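Local coordinates for DUF4848 domain-containing protein (Bacteroides thetaiotaomicron, PDB 4LB8) that is of unknown function but is probably exported from the cytoplasm as a lipoprotein, at residues F60-L66 with E124-M129; R179-L183 with I273-V278. All blocks are in the same frame, centred on the assembly; numbering follows the deposited sequence.

Contact 1 (F60-L66 with E124-M129)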
loop_
_atom_site.group_PDB
_atom_site.type_symbol
_atom_site.label_atom_id
_atom_site.label_comp_id
_atom_site.label_asym_id
_atom_site.label_seq_id
_atom_site.Cartn_x
_atom_site.Cartn_y
_atom_site.Cartn_z
ATOM N N PHE A 60 -20.633 36.491 4.395
ATOM C CA PHE A 60 -20.884 35.219 5.061
ATOM C C PHE A 60 -19.605 34.361 5.115
ATOM O O PHE A 60 -19.017 34.064 4.072
ATOM C CB PHE A 60 -22.039 34.463 4.357
ATOM C CG PHE A 60 -22.385 33.142 4.998
ATOM C CD1 PHE A 60 -23.050 33.095 6.216
ATOM C CD2 PHE A 60 -21.991 31.943 4.414
ATOM C CE1 PHE A 60 -23.320 31.872 6.836
ATOM C CE2 PHE A 60 -22.269 30.720 5.034
ATOM C CZ PHE A 60 -22.933 30.694 6.238
ATOM N N LYS A 61 -19.183 33.979 6.342
ATOM C CA LYS A 61 -18.041 33.092 6.552
ATOM C C LYS A 61 -18.575 31.663 6.614
ATOM O O LYS A 61 -19.333 31.317 7.528
ATOM C CB LYS A 61 -17.235 33.469 7.817
ATOM C CG LYS A 61 -16.011 32.585 8.064
ATOM C CD LYS A 61 -14.880 33.372 8.716
ATOM C CE LYS A 61 -13.865 32.484 9.394
ATOM N NZ LYS A 61 -14.333 32.026 10.730
ATOM N N SER A 62 -18.268 30.873 5.592
ATOM C CA SER A 62 -18.702 29.489 5.554
ATOM C C SER A 62 -17.549 28.606 5.979
ATOM O O SER A 62 -16.428 29.102 6.174
ATOM C CB SER A 62 -19.212 29.105 4.167
ATOM O OG SER A 62 -18.354 29.535 3.125
ATOM N N GLN A 63 -17.826 27.292 6.144
ATOM C CA GLN A 63 -16.838 26.290 6.515
ATOM C C GLN A 63 -15.700 26.260 5.521
ATOM O O GLN A 63 -14.561 25.996 5.924
ATOM C CB GLN A 63 -17.479 24.928 6.634
ATOM C CG GLN A 63 -17.960 24.708 8.039
ATOM C CD GLN A 63 -18.414 23.318 8.276
ATOM O OE1 GLN A 63 -17.891 22.352 7.686
ATOM N NE2 GLN A 63 -19.343 23.189 9.207
HETATM N N MSE A 64 -15.987 26.599 4.244
HETATM C CA MSE A 64 -14.975 26.694 3.209
HETATM C C MSE A 64 -13.938 27.800 3.548
HETATM O O MSE A 64 -12.740 27.539 3.440
HETATM C CB MSE A 64 -15.615 26.943 1.845
HETATM C CG MSE A 64 -14.631 26.756 0.707
HETATM SE SE MSE A 64 -14.164 28.373 -0.301
HETATM C CE MSE A 64 -13.528 29.452 0.883
ATOM N N ILE A 65 -14.394 29.016 3.961
ATOM C CA ILE A 65 -13.512 30.149 4.314
ATOM C C ILE A 65 -12.649 29.756 5.518
ATOM O O ILE A 65 -11.448 30.050 5.528
ATOM C CB ILE A 65 -14.296 31.489 4.552
ATOM C CG1 ILE A 65 -15.219 31.884 3.352
ATOM C CG2 ILE A 65 -13.381 32.650 5.018
ATOM C CD1 ILE A 65 -14.531 32.393 2.011
ATOM N N LEU A 66 -13.243 29.041 6.490
ATOM C CA LEU A 66 -12.524 28.531 7.656
ATOM C C LEU A 66 -11.441 27.519 7.234
ATOM O O LEU A 66 -10.370 27.547 7.811
ATOM C CB LEU A 66 -13.502 27.895 8.664
ATOM C CG LEU A 66 -12.950 27.654 10.063
ATOM C CD1 LEU A 66 -12.668 28.967 10.776
ATOM C CD2 LEU A 66 -13.896 26.785 10.862
ATOM N N GLU A 124 -19.833 22.643 1.889
ATOM C CA GLU A 124 -18.877 23.454 2.657
ATOM C C GLU A 124 -18.983 24.952 2.283
ATOM O O GLU A 124 -18.763 25.812 3.136
ATOM C CB GLU A 124 -17.431 22.951 2.466
ATOM C CG GLU A 124 -16.851 23.096 1.059
ATOM C CD GLU A 124 -15.340 23.206 0.960
ATOM O OE1 GLU A 124 -14.674 23.322 2.014
ATOM O OE2 GLU A 124 -14.824 23.212 -0.180
ATOM N N TYR A 125 -19.358 25.249 1.032
ATOM C CA TYR A 125 -19.549 26.607 0.536
ATOM C C TYR A 125 -20.695 27.326 1.246
ATOM O O TYR A 125 -20.661 28.544 1.344
ATOM C CB TYR A 125 -19.848 26.585 -0.979
ATOM C CG TYR A 125 -18.758 25.948 -1.811
ATOM C CD1 TYR A 125 -17.480 26.491 -1.852
ATOM C CD2 TYR A 125 -19.023 24.848 -2.617
ATOM C CE1 TYR A 125 -16.461 25.881 -2.578
ATOM C CE2 TYR A 125 -18.023 24.254 -3.383
ATOM C CZ TYR A 125 -16.740 24.771 -3.356
ATOM O OH TYR A 125 -15.748 24.190 -4.102
ATOM N N PHE A 126 -21.728 26.597 1.704
ATOM C CA PHE A 126 -22.884 27.274 2.258
ATOM C C PHE A 126 -23.135 26.984 3.744
ATOM O O PHE A 126 -23.739 27.842 4.390
ATOM C CB PHE A 126 -24.134 26.944 1.433
ATOM C CG PHE A 126 -24.025 27.114 -0.070
ATOM C CD1 PHE A 126 -23.688 28.340 -0.628
ATOM C CD2 PHE A 126 -24.322 26.062 -0.928
ATOM C CE1 PHE A 126 -23.623 28.506 -2.024
ATOM C CE2 PHE A 126 -24.272 26.232 -2.319
ATOM C CZ PHE A 126 -23.910 27.448 -2.860
ATOM N N VAL A 127 -22.668 25.823 4.296
ATOM C CA VAL A 127 -22.834 25.508 5.724
ATOM C C VAL A 127 -22.095 26.536 6.597
ATOM O O VAL A 127 -21.033 27.036 6.215
ATOM C CB VAL A 127 -22.439 24.065 6.164
ATOM C CG1 VAL A 127 -23.437 23.025 5.676
ATOM C CG2 VAL A 127 -21.006 23.707 5.768
ATOM N N ASN A 128 -22.666 26.842 7.763
ATOM C CA ASN A 128 -22.075 27.762 8.715
ATOM C C ASN A 128 -21.158 26.988 9.673
ATOM O O ASN A 128 -20.772 25.844 9.390
ATOM C CB ASN A 128 -23.165 28.562 9.471
ATOM C CG ASN A 128 -24.151 27.759 10.302
ATOM O OD1 ASN A 128 -23.956 26.585 10.632
ATOM N ND2 ASN A 128 -25.225 28.409 10.701
HETATM N N MSE A 129 -20.856 27.594 10.825
HETATM C CA MSE A 129 -19.953 27.021 11.806
HETATM C C MSE A 129 -20.541 25.805 12.565
HETATM O O MSE A 129 -19.766 25.079 13.208
HETATM C CB MSE A 129 -19.473 28.118 12.768
HETATM C CG MSE A 129 -18.633 29.207 12.060
HETATM SE SE MSE A 129 -17.197 28.488 10.909
HETATM C CE MSE A 129 -17.868 28.763 9.211
HETATM O O HOH W 1 -14.678 22.898 4.559
#
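Gln63 and Met64 open helix 63-80, and the amide N-H groups of this first turn, which have no carbonyl of their own helix to bond, are taken up by carbonyls of the loop 124-129. Gln63 N donates to Val127 O at 3.2 Å, and Met64 N to Glu124 O at 3.1 Å, the latter donor lying well above the carbonyl plane. Ser62, at the N-cap position, turns its hydroxyl to the loop instead of capping the helix: OG donates to Tyr125 O. The side chain of Gln63 runs extended beyond CG (chi2 -171°) and crosses Val127, whose CG2 lies 3.6 Å from Gln63 CD, and its NE2 donates to Asn128 O at 3.0 Å, almost in line with that C=O. The loop carbonyls of Glu124, Tyr125, Val127 and Asn128 thus each receive a bond; that of Phe126 lies 3.3 Å from Phe60 CE2, and the Phe60 ring has Asn128 CB at its edge, near CZ.

Side-chain packing closes the flanks. Met64 and Met129 are both selenomethionine: Met64 sets CG against the carboxylate carbon CD of Glu124, and its SE approaches the edge of the Tyr125 ring, a Met-aromatic contact 5.2 Å from the centroid. Met129 is bent at chi2 and chi3, which brings CE against Lys61 O and the Ser62 backbone, and SE meets Leu66 CD2.

The second shell fixes the loop. Asn128 ND2 bonds Thr26 O while its OD1 accepts from Lys130 N and Glu132 N, and Phe126 meets Phe30 edge-to-face. Glu124 OE2 and Tyr125 OH reach Thr256 of the second subunit. The other carboxylate oxygen, Glu124 OE1, accepts from a water at 2.6 Å, which also donates weakly to Gln63 O.

Contact 2 (R179-L183 with I273-V278)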
loop_
_atom_site.group_PDB
_atom_site.type_symbol
_atom_site.label_atom_id
_atom_site.label_comp_id
_atom_site.label_asym_id
_atom_site.label_seq_id
_atom_site.Cartn_x
_atom_site.Cartn_y
_atom_site.Cartn_z
ATOM N N ARG A 179 3.503 -7.451 -10.398
ATOM C CA ARG A 179 4.802 -7.930 -9.918
ATOM C C ARG A 179 4.969 -7.647 -8.401
ATOM O O ARG A 179 4.576 -6.578 -7.944
ATOM C CB ARG A 179 5.961 -7.284 -10.698
ATOM C CG ARG A 179 5.997 -7.522 -12.207
ATOM C CD ARG A 179 6.268 -8.960 -12.594
ATOM N NE ARG A 179 6.273 -9.149 -14.045
ATOM C CZ ARG A 179 5.196 -9.436 -14.774
ATOM N NH1 ARG A 179 4.007 -9.561 -14.195
ATOM N NH2 ARG A 179 5.296 -9.583 -16.086
ATOM N N LYS A 180 5.548 -8.603 -7.645
ATOM C CA LYS A 180 5.877 -8.529 -6.202
ATOM C C LYS A 180 7.347 -8.852 -5.972
ATOM O O LYS A 180 7.890 -9.725 -6.651
ATOM C CB LYS A 180 5.086 -9.561 -5.339
ATOM C CG LYS A 180 3.604 -9.420 -5.236
ATOM C CD LYS A 180 2.939 -10.684 -4.654
ATOM C CE LYS A 180 3.038 -10.834 -3.154
ATOM N NZ LYS A 180 2.176 -11.940 -2.658
ATOM N N VAL A 181 7.948 -8.252 -4.944
ATOM C CA VAL A 181 9.312 -8.590 -4.535
ATOM C C VAL A 181 9.428 -8.445 -2.995
ATOM O O VAL A 181 8.819 -7.569 -2.400
ATOM C CB VAL A 181 10.410 -7.817 -5.328
ATOM C CG1 VAL A 181 10.426 -6.333 -4.998
ATOM C CG2 VAL A 181 11.791 -8.458 -5.149
ATOM N N GLY A 182 10.178 -9.334 -2.378
ATOM C CA GLY A 182 10.416 -9.307 -0.945
ATOM C C GLY A 182 11.808 -9.759 -0.543
ATOM O O GLY A 182 12.469 -10.496 -1.277
ATOM N N LEU A 183 12.254 -9.274 0.623
ATOM C CA LEU A 183 13.485 -9.644 1.300
ATOM C C LEU A 183 13.143 -9.788 2.790
ATOM O O LEU A 183 12.823 -8.800 3.467
ATOM C CB LEU A 183 14.632 -8.652 1.053
ATOM C CG LEU A 183 15.996 -8.998 1.697
ATOM C CD1 LEU A 183 16.472 -10.375 1.327
ATOM C CD2 LEU A 183 17.025 -7.954 1.338
ATOM N N ILE A 273 14.831 -3.338 -1.252
ATOM C CA ILE A 273 14.660 -4.413 -2.236
ATOM C C ILE A 273 13.807 -3.955 -3.421
ATOM O O ILE A 273 12.733 -3.365 -3.234
ATOM C CB ILE A 273 14.041 -5.692 -1.547
ATOM C CG1 ILE A 273 14.013 -6.957 -2.453
ATOM C CG2 ILE A 273 12.654 -5.427 -0.956
ATOM C CD1 ILE A 273 15.419 -7.664 -2.752
ATOM N N TRP A 274 14.276 -4.283 -4.637
ATOM C CA TRP A 274 13.563 -4.116 -5.904
ATOM C C TRP A 274 14.008 -5.263 -6.847
ATOM O O TRP A 274 14.761 -6.132 -6.414
ATOM C CB TRP A 274 13.698 -2.703 -6.516
ATOM C CG TRP A 274 15.057 -2.343 -7.054
ATOM C CD1 TRP A 274 15.441 -2.317 -8.363
ATOM C CD2 TRP A 274 16.185 -1.877 -6.296
ATOM N NE1 TRP A 274 16.760 -1.935 -8.464
ATOM C CE2 TRP A 274 17.235 -1.631 -7.214
ATOM C CE3 TRP A 274 16.422 -1.662 -4.918
ATOM C CZ2 TRP A 274 18.511 -1.221 -6.800
ATOM C CZ3 TRP A 274 17.674 -1.204 -4.520
ATOM C CH2 TRP A 274 18.701 -0.996 -5.454
ATOM N N SER A 275 13.454 -5.347 -8.074
ATOM C CA SER A 275 13.792 -6.444 -8.997
ATOM C C SER A 275 13.768 -5.947 -10.428
ATOM O O SER A 275 13.631 -4.745 -10.646
ATOM C CB SER A 275 12.831 -7.631 -8.816
ATOM O OG SER A 275 11.511 -7.385 -9.281
ATOM N N ARG A 276 13.911 -6.861 -11.405
ATOM C CA ARG A 276 13.795 -6.529 -12.824
ATOM C C ARG A 276 12.367 -5.996 -13.125
ATOM O O ARG A 276 12.218 -5.027 -13.863
ATOM C CB ARG A 276 14.102 -7.767 -13.664
ATOM C CG ARG A 276 14.308 -7.502 -15.153
ATOM C CD ARG A 276 14.734 -8.766 -15.863
ATOM N NE ARG A 276 13.796 -9.870 -15.624
ATOM C CZ ARG A 276 14.027 -11.137 -15.956
ATOM N NH1 ARG A 276 15.159 -11.477 -16.555
ATOM N NH2 ARG A 276 13.115 -12.072 -15.704
ATOM N N GLY A 277 11.356 -6.601 -12.490
ATOM C CA GLY A 277 9.955 -6.214 -12.637
ATOM C C GLY A 277 9.488 -5.062 -11.768
ATOM O O GLY A 277 8.536 -4.383 -12.148
ATOM N N VAL A 278 10.105 -4.855 -10.570
ATOM C CA VAL A 278 9.735 -3.788 -9.626
ATOM C C VAL A 278 10.821 -2.707 -9.699
ATOM O O VAL A 278 11.948 -2.966 -9.323
ATOM C CB VAL A 278 9.435 -4.285 -8.180
ATOM C CG1 VAL A 278 9.059 -3.127 -7.272
ATOM C CG2 VAL A 278 8.308 -5.311 -8.176
HETATM O O HOH W 2 9.497 -9.040 -9.051
#
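Val181 points from strand 179-188 into the opposing strand 268-275 and the turn that follows it, an apolar seam where two sheets face each other in a beta-sandwich-like arrangement. The two short strand segments lie 6.4 Å apart at closest approach, their directions 141° apart, and side chains rather than backbone bonds join them. Val181 CB comes first, 4.1 Å from Ser275 OG. From there the methyls part: CG2, anti to the backbone N, lies 3.8 Å from Ile273 CG1 and also touches Ser275 CB, while CG1 reaches the other way, 3.9 Å from Val278 CB and against Trp274 CA. With an alanine here both methyls are gone, and a gap between Ile273 and Val278 is likely to open, with less to hold either in place.

The ends of the seam are closed by neighbours. Ile273 CG1 also packs on Leu183 CB at 3.9 Å, and Val278 CG2 rests near Arg179 O. The aliphatic start of Arg179 passes over the turn, its CG 4.0 Å from Gly277 O.

Ser275 shapes that turn. Its OG accepts from Val278 N at 3.2 Å, an ST motif, with a weaker bond from Gly277 N, and Ser275 N bonds back to Val278 O. One water ties the hydroxyl to the facing strand: it lies 2.6 Å from Ser275 OG and donates to Lys180 O.

Around the seam, Val181 bonds through its backbone to Ser174 of strand 171-175, and Gly182 to Thr197 of strand 191-201, where Leu183 touches Phe196. Within its own sheet Ile273 pairs through its backbone with Gly284 of strand 284-289; across the gap between the sheets it too reaches Phe196, as Val181 reaches Tyr213 of strand 213-220.

Contact 1 closes before contact 2 opens along the chain, and the two lie on opposite sides of its centre, about 47 Å apart between centres and about 36 Å between nearest atoms. They share no helix, strand or sheet. Contact 1 belongs to the N-terminal part, helices with a small mixed sheet, tying the start of helix 63-80 to the loop leading into strand 132-135; contact 2 joins two sheets of the C-terminal beta part. The two contacts thus hold different parts of the chain, and the dimer brings these together: Thr256 of the second subunit, which meets contact 1, lies on strand 254-262, in that subunit's copy of the eight-stranded sheet to which strand 179-188 belongs.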